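Local coordinates for polycyclic ketone monooxygenase (PDB 5MQ6), which inserts a single oxygen atom beside the carbonyl of bulky, especially polycyclic, ketones to give esters or lactones, using FAD and NADPH, at residues 224-232 with 474-482; 380-388 with 586-594. All coordinates share one frame; numbering follows the deposited sequence.

Contact 1. Residues 224-232 with 474-482; sequences GILTNPQVP and LSTGYVTPS. With NDP (NADPH dihydro-nicotinamide-adenine-dinucleotide phosphate), chain C.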
loop_
_atom_site.group_PDB
_atom_site.type_symbol
_atom_site.label_atom_id
_atom_site.label_comp_id
_atom_site.label_asym_id
_atom_site.label_seq_id
_atom_site.Cartn_x
_atom_site.Cartn_y
_atom_site.Cartn_z
ATOM N N GLY A 224 1.797 -7.141 2.477
ATOM C CA GLY A 224 1.570 -5.856 1.768
ATOM C C GLY A 224 0.096 -5.550 1.491
ATOM O O GLY A 224 -0.820 -6.243 1.962
ATOM N N ILE A 225 -0.106 -4.459 0.748
ATOM C CA ILE A 225 -1.439 -3.928 0.499
ATOM C C ILE A 225 -1.724 -3.618 -0.986
ATOM O O ILE A 225 -2.885 -3.600 -1.382
ATOM C CB ILE A 225 -1.705 -2.626 1.304
ATOM C CG1 ILE A 225 -0.548 -1.569 1.141
ATOM C CG2 ILE A 225 -1.880 -2.912 2.774
ATOM C CD1 ILE A 225 -0.812 -0.169 1.798
ATOM N N LEU A 226 -0.678 -3.314 -1.777
ATOM C CA LEU A 226 -0.834 -2.949 -3.229
ATOM C C LEU A 226 0.073 -3.906 -4.026
ATOM O O LEU A 226 1.219 -3.565 -4.424
ATOM C CB LEU A 226 -0.526 -1.465 -3.448
ATOM C CG LEU A 226 -1.526 -0.509 -2.690
ATOM C CD1 LEU A 226 -0.882 0.858 -2.352
ATOM C CD2 LEU A 226 -2.844 -0.345 -3.436
ATOM N N THR A 227 -0.444 -5.130 -4.188
ATOM C CA THR A 227 0.359 -6.332 -4.494
ATOM C C THR A 227 -0.025 -7.054 -5.766
ATOM O O THR A 227 0.784 -7.739 -6.346
ATOM C CB THR A 227 0.269 -7.328 -3.299
ATOM O OG1 THR A 227 -1.114 -7.557 -2.931
ATOM C CG2 THR A 227 1.077 -6.692 -2.061
ATOM N N ASN A 228 -1.259 -6.848 -6.205
ATOM C CA ASN A 228 -1.880 -7.640 -7.263
ATOM C C ASN A 228 -2.402 -6.688 -8.289
ATOM O O ASN A 228 -3.506 -6.131 -8.084
ATOM C CB ASN A 228 -3.024 -8.410 -6.631
ATOM C CG ASN A 228 -2.496 -9.541 -5.768
ATOM O OD1 ASN A 228 -2.156 -9.372 -4.550
ATOM N ND2 ASN A 228 -2.350 -10.691 -6.411
ATOM N N PRO A 229 -1.620 -6.450 -9.353
ATOM C CA PRO A 229 -2.037 -5.471 -10.373
ATOM C C PRO A 229 -3.408 -5.838 -10.906
ATOM O O PRO A 229 -3.608 -7.009 -11.226
ATOM C CB PRO A 229 -0.991 -5.624 -11.477
ATOM C CG PRO A 229 0.150 -6.280 -10.848
ATOM C CD PRO A 229 -0.392 -7.137 -9.755
ATOM N N GLN A 230 -4.330 -4.855 -11.012
ATOM C CA GLN A 230 -5.626 -5.089 -11.643
ATOM C C GLN A 230 -5.741 -4.358 -12.937
ATOM O O GLN A 230 -4.933 -3.474 -13.265
ATOM C CB GLN A 230 -6.776 -4.641 -10.731
ATOM C CG GLN A 230 -6.677 -3.161 -10.276
ATOM C CD GLN A 230 -7.866 -2.711 -9.450
ATOM O OE1 GLN A 230 -8.494 -3.495 -8.710
ATOM N NE2 GLN A 230 -8.175 -1.423 -9.553
ATOM N N VAL A 231 -6.768 -4.756 -13.672
ATOM C CA VAL A 231 -7.229 -4.061 -14.885
ATOM C C VAL A 231 -8.734 -3.978 -14.860
ATOM O O VAL A 231 -9.428 -4.849 -14.281
ATOM C CB VAL A 231 -6.791 -4.731 -16.192
ATOM C CG1 VAL A 231 -5.283 -4.740 -16.238
ATOM C CG2 VAL A 231 -7.362 -6.137 -16.307
ATOM N N PRO A 232 -9.245 -2.921 -15.481
ATOM C CA PRO A 232 -10.693 -2.787 -15.576
ATOM C C PRO A 232 -11.233 -3.782 -16.587
ATOM O O PRO A 232 -10.507 -4.152 -17.506
ATOM C CB PRO A 232 -10.876 -1.362 -16.078
ATOM C CG PRO A 232 -9.570 -1.002 -16.727
ATOM C CD PRO A 232 -8.508 -1.915 -16.287
ATOM N N LEU A 474 -1.080 0.175 -18.947
ATOM C CA LEU A 474 -2.148 0.012 -17.980
ATOM C C LEU A 474 -1.580 0.453 -16.629
ATOM O O LEU A 474 -0.701 -0.168 -16.030
ATOM C CB LEU A 474 -2.659 -1.426 -17.924
ATOM C CG LEU A 474 -3.229 -2.034 -19.235
ATOM C CD1 LEU A 474 -3.780 -3.457 -19.000
ATOM C CD2 LEU A 474 -4.300 -1.169 -19.886
ATOM N N SER A 475 -2.034 1.619 -16.220
ATOM C CA SER A 475 -1.675 2.225 -14.957
ATOM C C SER A 475 -2.985 2.271 -14.169
ATOM O O SER A 475 -3.436 3.343 -13.696
ATOM C CB SER A 475 -1.130 3.604 -15.262
ATOM O OG SER A 475 -1.118 4.326 -14.132
ATOM N N THR A 476 -3.603 1.091 -14.069
ATOM C CA THR A 476 -4.925 0.932 -13.538
ATOM C C THR A 476 -4.892 0.361 -12.099
ATOM O O THR A 476 -5.937 0.036 -11.500
ATOM C CB THR A 476 -5.749 0.078 -14.482
ATOM O OG1 THR A 476 -4.921 -0.972 -14.975
ATOM C CG2 THR A 476 -6.174 0.945 -15.679
ATOM N N GLY A 477 -3.713 0.280 -11.521
ATOM C CA GLY A 477 -3.650 0.128 -10.110
ATOM C C GLY A 477 -3.674 -1.339 -9.724
ATOM O O GLY A 477 -3.339 -2.190 -10.546
ATOM N N TYR A 478 -4.023 -1.585 -8.462
ATOM C CA TYR A 478 -3.878 -2.877 -7.748
ATOM C C TYR A 478 -5.146 -3.184 -7.034
ATOM O O TYR A 478 -5.881 -2.289 -6.667
ATOM C CB TYR A 478 -2.789 -2.793 -6.651
ATOM C CG TYR A 478 -1.501 -2.275 -7.182
ATOM C CD1 TYR A 478 -1.350 -0.910 -7.452
ATOM C CD2 TYR A 478 -0.416 -3.154 -7.495
ATOM C CE1 TYR A 478 -0.148 -0.406 -7.997
ATOM C CE2 TYR A 478 0.809 -2.644 -8.028
ATOM C CZ TYR A 478 0.938 -1.263 -8.289
ATOM O OH TYR A 478 2.115 -0.703 -8.801
ATOM N N VAL A 479 -5.376 -4.456 -6.728
ATOM C CA VAL A 479 -6.508 -4.809 -5.837
ATOM C C VAL A 479 -6.455 -3.928 -4.559
ATOM O O VAL A 479 -5.380 -3.746 -3.947
ATOM C CB VAL A 479 -6.540 -6.309 -5.453
ATOM C CG1 VAL A 479 -7.664 -6.625 -4.435
ATOM C CG2 VAL A 479 -6.721 -7.162 -6.698
ATOM N N THR A 480 -7.616 -3.356 -4.215
ATOM C CA THR A 480 -7.675 -2.490 -3.072
ATOM C C THR A 480 -7.040 -3.091 -1.754
ATOM O O THR A 480 -7.149 -4.301 -1.496
ATOM C CB THR A 480 -9.114 -1.993 -2.814
ATOM O OG1 THR A 480 -9.101 -1.175 -1.663
ATOM C CG2 THR A 480 -10.107 -3.117 -2.553
ATOM N N PRO A 481 -6.378 -2.226 -0.942
ATOM C CA PRO A 481 -5.896 -2.672 0.363
ATOM C C PRO A 481 -7.004 -3.219 1.259
ATOM O O PRO A 481 -6.729 -4.069 2.143
ATOM C CB PRO A 481 -5.297 -1.384 0.948
ATOM C CG PRO A 481 -4.713 -0.691 -0.277
ATOM C CD PRO A 481 -5.838 -0.859 -1.261
ATOM N N SER A 482 -8.236 -2.734 1.013
ATOM C CA SER A 482 -9.449 -3.086 1.799
ATOM C C SER A 482 -10.057 -4.435 1.459
ATOM O O SER A 482 -11.039 -4.836 2.037
ATOM C CB SER A 482 -10.538 -2.000 1.643
ATOM O OG SER A 482 -10.162 -0.860 2.406
HETATM P PA NDP C . -4.558 3.799 -8.776
HETATM O O1A NDP C . -5.556 2.647 -8.406
HETATM O O2A NDP C . -4.228 4.931 -7.835
HETATM O O5B NDP C . -5.016 4.352 -10.213
HETATM C C5B NDP C . -5.622 3.542 -11.199
HETATM C C4B NDP C . -6.125 4.542 -12.220
HETATM O O4B NDP C . -6.808 3.846 -13.297
HETATM C C3B NDP C . -7.105 5.538 -11.593
HETATM O O3B NDP C . -6.732 6.873 -11.983
HETATM C C2B NDP C . -8.416 5.036 -12.159
HETATM O O2B NDP C . -9.471 6.040 -12.210
HETATM C C1B NDP C . -8.008 4.521 -13.521
HETATM N N9A NDP C . -9.035 3.633 -14.070
HETATM C C8A NDP C . -9.609 2.530 -13.489
HETATM N N7A NDP C . -10.547 1.994 -14.294
HETATM C C5A NDP C . -10.546 2.798 -15.388
HETATM C C6A NDP C . -11.322 2.828 -16.620
HETATM N N6A NDP C . -12.243 1.888 -16.796
HETATM N N1A NDP C . -11.050 3.804 -17.512
HETATM C C2A NDP C . -10.103 4.777 -17.316
HETATM N N3A NDP C . -9.351 4.846 -16.205
HETATM C C4A NDP C . -9.560 3.879 -15.244
HETATM O O3 NDP C . -3.134 3.182 -9.143
HETATM P PN NDP C . -1.630 3.844 -9.161
HETATM O O1N NDP C . -0.705 2.692 -9.669
HETATM O O2N NDP C . -1.597 5.136 -9.946
HETATM O O5D NDP C . -1.300 4.185 -7.613
HETATM C C5D NDP C . -1.482 3.119 -6.621
HETATM C C4D NDP C . -0.814 3.469 -5.303
HETATM O O4D NDP C . 0.625 3.436 -5.435
HETATM C C3D NDP C . -1.054 4.944 -4.972
HETATM O O3D NDP C . -2.439 5.333 -4.635
HETATM C C2D NDP C . 0.104 5.241 -3.996
HETATM O O2D NDP C . -0.171 4.696 -2.665
HETATM C C1D NDP C . 1.263 4.578 -4.740
HETATM P P2B NDP C . -10.475 6.193 -10.945
HETATM O O1X NDP C . -10.871 4.754 -10.589
HETATM O O2X NDP C . -11.713 6.927 -11.413
HETATM O O3X NDP C . -9.739 7.036 -9.893
HETATM O O HOH W 1 -4.766 -5.684 -1.033
HETATM O O HOH W 2 -3.450 -5.564 -3.995
HETATM O O HOH W 3 -9.703 -3.151 -5.983
#
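With CG set beside the backbone N (chi1 -52°), the ring of Tyr478 lies against Leu226, whose CB sits over one ring face, 3.9 Å from CG of Tyr478. Gln230 has CG between its backbone N and carbonyl carbon (chi1 56°), and beyond that its extended chain runs alongside the other backbone. From there Gln230 NE2 makes a weak bond to Thr476 O at 3.3 Å, while Gln230 OE1 accepts from a water that in turn accepts from Thr480 N. Two firmer backbone bonds fix the pairing around the single bridge between Pro229 and Tyr478: Val479 N gives to Asn228 O over 2.9 Å, nearly straight at 164°, and Gln230 N gives to Gly477 O; the hydroxyl Thr476 OG1 adds a third, to Gln230 O at 3.0 Å. At one end Pro481 CG rests 3.7 Å from Leu226 CD2. At the other, Pro232 CD meets Thr476 CG2, and Pro232 CB approaches N6A of the adenine of NDP at 3.6 Å. Gly477 CA passes 3.2 Å from the bridging O3 of the pyrophosphate, where a CB would clash with O1A. Tyr478 OH is held by Asn125, and Tyr478 also touches the FAD. Two loops bridged next to both cofactors in this way line the NADPH cleft of a two-dinucleotide-domain flavoprotein, here a Baeyer-Villiger monooxygenase.

Contact 2. Residues 380-388 with 586-594; sequences KIAEHLGRL and HAGWFASVT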
loop_
_atom_site.group_PDB
_atom_site.type_symbol
_atom_site.label_atom_id
_atom_site.label_comp_id
_atom_site.label_asym_id
_atom_site.label_seq_id
_atom_site.Cartn_x
_atom_site.Cartn_y
_atom_site.Cartn_z
ATOM N N LYS A 380 -23.949 14.961 15.627
ATOM C CA LYS A 380 -22.517 14.943 15.896
ATOM C C LYS A 380 -21.733 14.535 14.664
ATOM O O LYS A 380 -20.713 15.082 14.429
ATOM C CB LYS A 380 -22.174 14.043 17.092
ATOM C CG LYS A 380 -22.654 14.612 18.402
ATOM C CD LYS A 380 -22.079 15.982 18.687
ATOM C CE LYS A 380 -22.544 16.506 20.027
ATOM N NZ LYS A 380 -21.649 17.643 20.383
ATOM N N ILE A 381 -22.232 13.598 13.879
ATOM C CA ILE A 381 -21.577 13.277 12.615
ATOM C C ILE A 381 -21.552 14.475 11.654
ATOM O O ILE A 381 -20.533 14.726 11.002
ATOM C CB ILE A 381 -22.232 12.069 11.923
ATOM C CG1 ILE A 381 -22.074 10.755 12.730
ATOM C CG2 ILE A 381 -21.711 11.860 10.496
ATOM C CD1 ILE A 381 -20.901 10.690 13.636
ATOM N N ALA A 382 -22.677 15.176 11.545
ATOM C CA ALA A 382 -22.790 16.322 10.635
ATOM C C ALA A 382 -21.810 17.436 11.013
ATOM O O ALA A 382 -21.227 18.068 10.162
ATOM C CB ALA A 382 -24.223 16.878 10.625
ATOM N N GLU A 383 -21.641 17.645 12.306
ATOM C CA GLU A 383 -20.759 18.632 12.814
ATOM C C GLU A 383 -19.294 18.237 12.489
ATOM O O GLU A 383 -18.493 19.069 12.176
ATOM C CB GLU A 383 -20.997 18.678 14.293
ATOM C CG GLU A 383 -20.390 19.816 15.033
ATOM C CD GLU A 383 -20.505 19.652 16.569
ATOM O OE1 GLU A 383 -19.882 20.459 17.289
ATOM O OE2 GLU A 383 -21.190 18.733 17.086
ATOM N N HIS A 384 -18.979 16.951 12.623
ATOM C CA HIS A 384 -17.646 16.385 12.318
ATOM C C HIS A 384 -17.383 16.567 10.835
ATOM O O HIS A 384 -16.315 17.042 10.462
ATOM C CB HIS A 384 -17.638 14.871 12.687
ATOM C CG HIS A 384 -16.406 14.094 12.239
ATOM N ND1 HIS A 384 -15.150 14.347 12.731
ATOM C CD2 HIS A 384 -16.276 13.018 11.427
ATOM C CE1 HIS A 384 -14.285 13.496 12.197
ATOM N NE2 HIS A 384 -14.947 12.653 11.426
ATOM N N LEU A 385 -18.339 16.207 9.994
ATOM C CA LEU A 385 -18.134 16.408 8.608
ATOM C C LEU A 385 -18.008 17.899 8.229
ATOM O O LEU A 385 -17.182 18.250 7.378
ATOM C CB LEU A 385 -19.212 15.780 7.766
ATOM C CG LEU A 385 -19.410 14.278 7.807
ATOM C CD1 LEU A 385 -20.507 13.961 6.821
ATOM C CD2 LEU A 385 -18.188 13.489 7.430
ATOM N N GLY A 386 -18.813 18.756 8.838
ATOM C CA GLY A 386 -18.712 20.153 8.554
ATOM C C GLY A 386 -17.354 20.668 8.874
ATOM O O GLY A 386 -16.759 21.362 8.043
ATOM N N ARG A 387 -16.838 20.275 10.046
ATOM C CA ARG A 387 -15.502 20.674 10.492
ATOM C C ARG A 387 -14.398 20.260 9.467
ATOM O O ARG A 387 -13.540 21.074 9.042
ATOM C CB ARG A 387 -15.165 20.180 11.921
ATOM C CG ARG A 387 -13.839 20.771 12.466
ATOM C CD ARG A 387 -13.381 20.153 13.789
ATOM N NE ARG A 387 -13.029 18.726 13.675
ATOM C CZ ARG A 387 -11.972 18.244 13.026
ATOM N NH1 ARG A 387 -11.130 19.067 12.402
ATOM N NH2 ARG A 387 -11.737 16.926 12.983
ATOM N N LEU A 388 -14.434 19.008 9.052
ATOM C CA LEU A 388 -13.436 18.470 8.123
ATOM C C LEU A 388 -13.533 19.124 6.755
ATOM O O LEU A 388 -12.516 19.472 6.186
ATOM C CB LEU A 388 -13.571 16.970 7.961
ATOM C CG LEU A 388 -13.197 16.181 9.207
ATOM C CD1 LEU A 388 -13.614 14.772 8.951
ATOM C CD2 LEU A 388 -11.698 16.239 9.466
ATOM N N HIS A 586 -14.972 3.934 17.610
ATOM C CA HIS A 586 -14.285 4.923 16.790
ATOM C C HIS A 586 -14.859 5.150 15.382
ATOM O O HIS A 586 -14.334 6.012 14.645
ATOM C CB HIS A 586 -12.811 4.499 16.664
ATOM C CG HIS A 586 -12.041 4.655 17.923
ATOM N ND1 HIS A 586 -11.277 5.755 18.187
ATOM C CD2 HIS A 586 -11.933 3.857 19.016
ATOM C CE1 HIS A 586 -10.694 5.613 19.368
ATOM N NE2 HIS A 586 -11.121 4.489 19.917
ATOM N N ALA A 587 -15.930 4.411 15.017
ATOM C CA ALA A 587 -16.447 4.314 13.656
ATOM C C ALA A 587 -17.026 5.642 13.132
ATOM O O ALA A 587 -16.918 5.951 11.948
ATOM C CB ALA A 587 -17.472 3.174 13.556
ATOM N N GLY A 588 -17.579 6.433 14.022
ATOM C CA GLY A 588 -18.124 7.757 13.674
ATOM C C GLY A 588 -17.103 8.661 12.998
ATOM O O GLY A 588 -17.458 9.378 12.086
ATOM N N TRP A 589 -15.837 8.574 13.385
ATOM C CA TRP A 589 -14.788 9.316 12.675
ATOM C C TRP A 589 -14.869 9.072 11.163
ATOM O O TRP A 589 -14.760 10.001 10.372
ATOM C CB TRP A 589 -13.381 8.986 13.201
ATOM C CG TRP A 589 -12.410 9.957 12.709
ATOM C CD1 TRP A 589 -11.757 9.922 11.521
ATOM C CD2 TRP A 589 -11.994 11.147 13.359
ATOM N NE1 TRP A 589 -10.937 11.037 11.391
ATOM C CE2 TRP A 589 -11.079 11.805 12.492
ATOM C CE3 TRP A 589 -12.311 11.739 14.597
ATOM C CZ2 TRP A 589 -10.480 13.037 12.815
ATOM C CZ3 TRP A 589 -11.725 12.937 14.927
ATOM C CH2 TRP A 589 -10.827 13.599 14.019
ATOM N N PHE A 590 -15.123 7.832 10.777
ATOM C CA PHE A 590 -15.014 7.447 9.371
ATOM C C PHE A 590 -16.252 7.638 8.502
ATOM O O PHE A 590 -16.247 7.340 7.298
ATOM C CB PHE A 590 -14.329 6.101 9.254
ATOM C CG PHE A 590 -12.992 6.060 9.992
ATOM C CD1 PHE A 590 -11.835 6.542 9.390
ATOM C CD2 PHE A 590 -12.907 5.607 11.285
ATOM C CE1 PHE A 590 -10.617 6.593 10.083
ATOM C CE2 PHE A 590 -11.674 5.588 11.976
ATOM C CZ PHE A 590 -10.503 6.072 11.358
ATOM N N ALA A 591 -17.276 8.264 9.083
ATOM C CA ALA A 591 -18.332 8.901 8.255
ATOM C C ALA A 591 -17.765 9.893 7.258
ATOM O O ALA A 591 -18.382 10.155 6.216
ATOM C CB ALA A 591 -19.316 9.621 9.141
ATOM N N SER A 592 -16.583 10.439 7.587
ATOM C CA SER A 592 -15.803 11.198 6.626
ATOM C C SER A 592 -15.732 10.586 5.236
ATOM O O SER A 592 -15.601 11.279 4.271
ATOM C CB SER A 592 -14.391 11.403 7.132
ATOM O OG SER A 592 -13.679 10.172 7.137
ATOM N N VAL A 593 -15.838 9.283 5.122
ATOM C CA VAL A 593 -15.642 8.622 3.865
ATOM C C VAL A 593 -16.949 8.543 3.031
ATOM O O VAL A 593 -16.904 8.310 1.850
ATOM C CB VAL A 593 -14.939 7.302 4.196
ATOM C CG1 VAL A 593 -15.469 6.109 3.465
ATOM C CG2 VAL A 593 -13.440 7.507 4.013
ATOM N N THR A 594 -18.090 8.816 3.641
ATOM C CA THR A 594 -19.379 8.793 2.956
ATOM C C THR A 594 -19.468 9.550 1.703
ATOM O O THR A 594 -20.000 9.042 0.737
ATOM C CB THR A 594 -20.408 9.461 3.842
ATOM O OG1 THR A 594 -20.390 8.759 5.077
ATOM C CG2 THR A 594 -21.792 9.397 3.223
#
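His384 reaches from the helix to the backbone and the indole of Trp589, and its path can be followed atom by atom. CB points toward 586-594, and CG stands anti to the backbone N (chi1 171°), which carries the imidazole across the gap between the segments. CD2 faces the backbone, 3.5 Å from Trp589 O. At the tip NE2 donates to that same oxygen over 2.9 Å; the bond is bent, 146° at the hydrogen, but it meets a lone pair in the carbonyl plane. CE1 comes down over the centre of the indole, 3.5 Å from Trp589 CD2. Planes at 60° and centroids 4.5 Å apart, measured to the six-membered ring, define an edge-to-face stack. Bond and stack thus engage the backbone and the side chain of one residue, which should restrict rotation of the imidazole, and Leu388 CD1 lies against one face of that ring. The indole is anchored in turn by NE1, bonded to Ser363 O. Replacing Trp589 by an alanine would probably open a gap beside His384 CE1 and leave Ser363 O without its indole donor, although the backbone acceptor for NE2 could remain. Trp589 CH2 lies at the edge of the Arg387 guanidinium, 3.6 Å from Arg387 NH2. Nearby, Ile381 CG2 abuts Ala591 CB at 3.5 Å, and Leu385 CD2 packs on Ser592 CA at 3.4 Å. The contact therefore sets one side of helix 378-406 against the irregular turns that follow helix 573-585, including a short 3-10 segment that takes in Ala591 and Ser592, with helix 363-366 flanking both through Leu388, Ser592 and Trp589.

How the contacts relate
From the N terminus the chain first reaches 224-232, in the part related to the pyridine nucleotide-disulphide oxidoreductases, and then 380-388 on helix 378-406. It returns to 474-482, closing contact 1 over 241 intervening residues, and arrives at 586-594, where contact 2 closes over 197. The segments alternate, so the two loops cross instead of nesting. Contact 1 lies near the centre of the chain and ties the loop after strand 471-474, of the five-stranded parallel sheet, to strand 230-232 and the loop leading into it. Contact 2 lies farther out and joins helix 378-406 to the turns that follow helix 573-585. Their centres are 28 Å apart and their nearest atoms about 9 Å apart, so they do not touch.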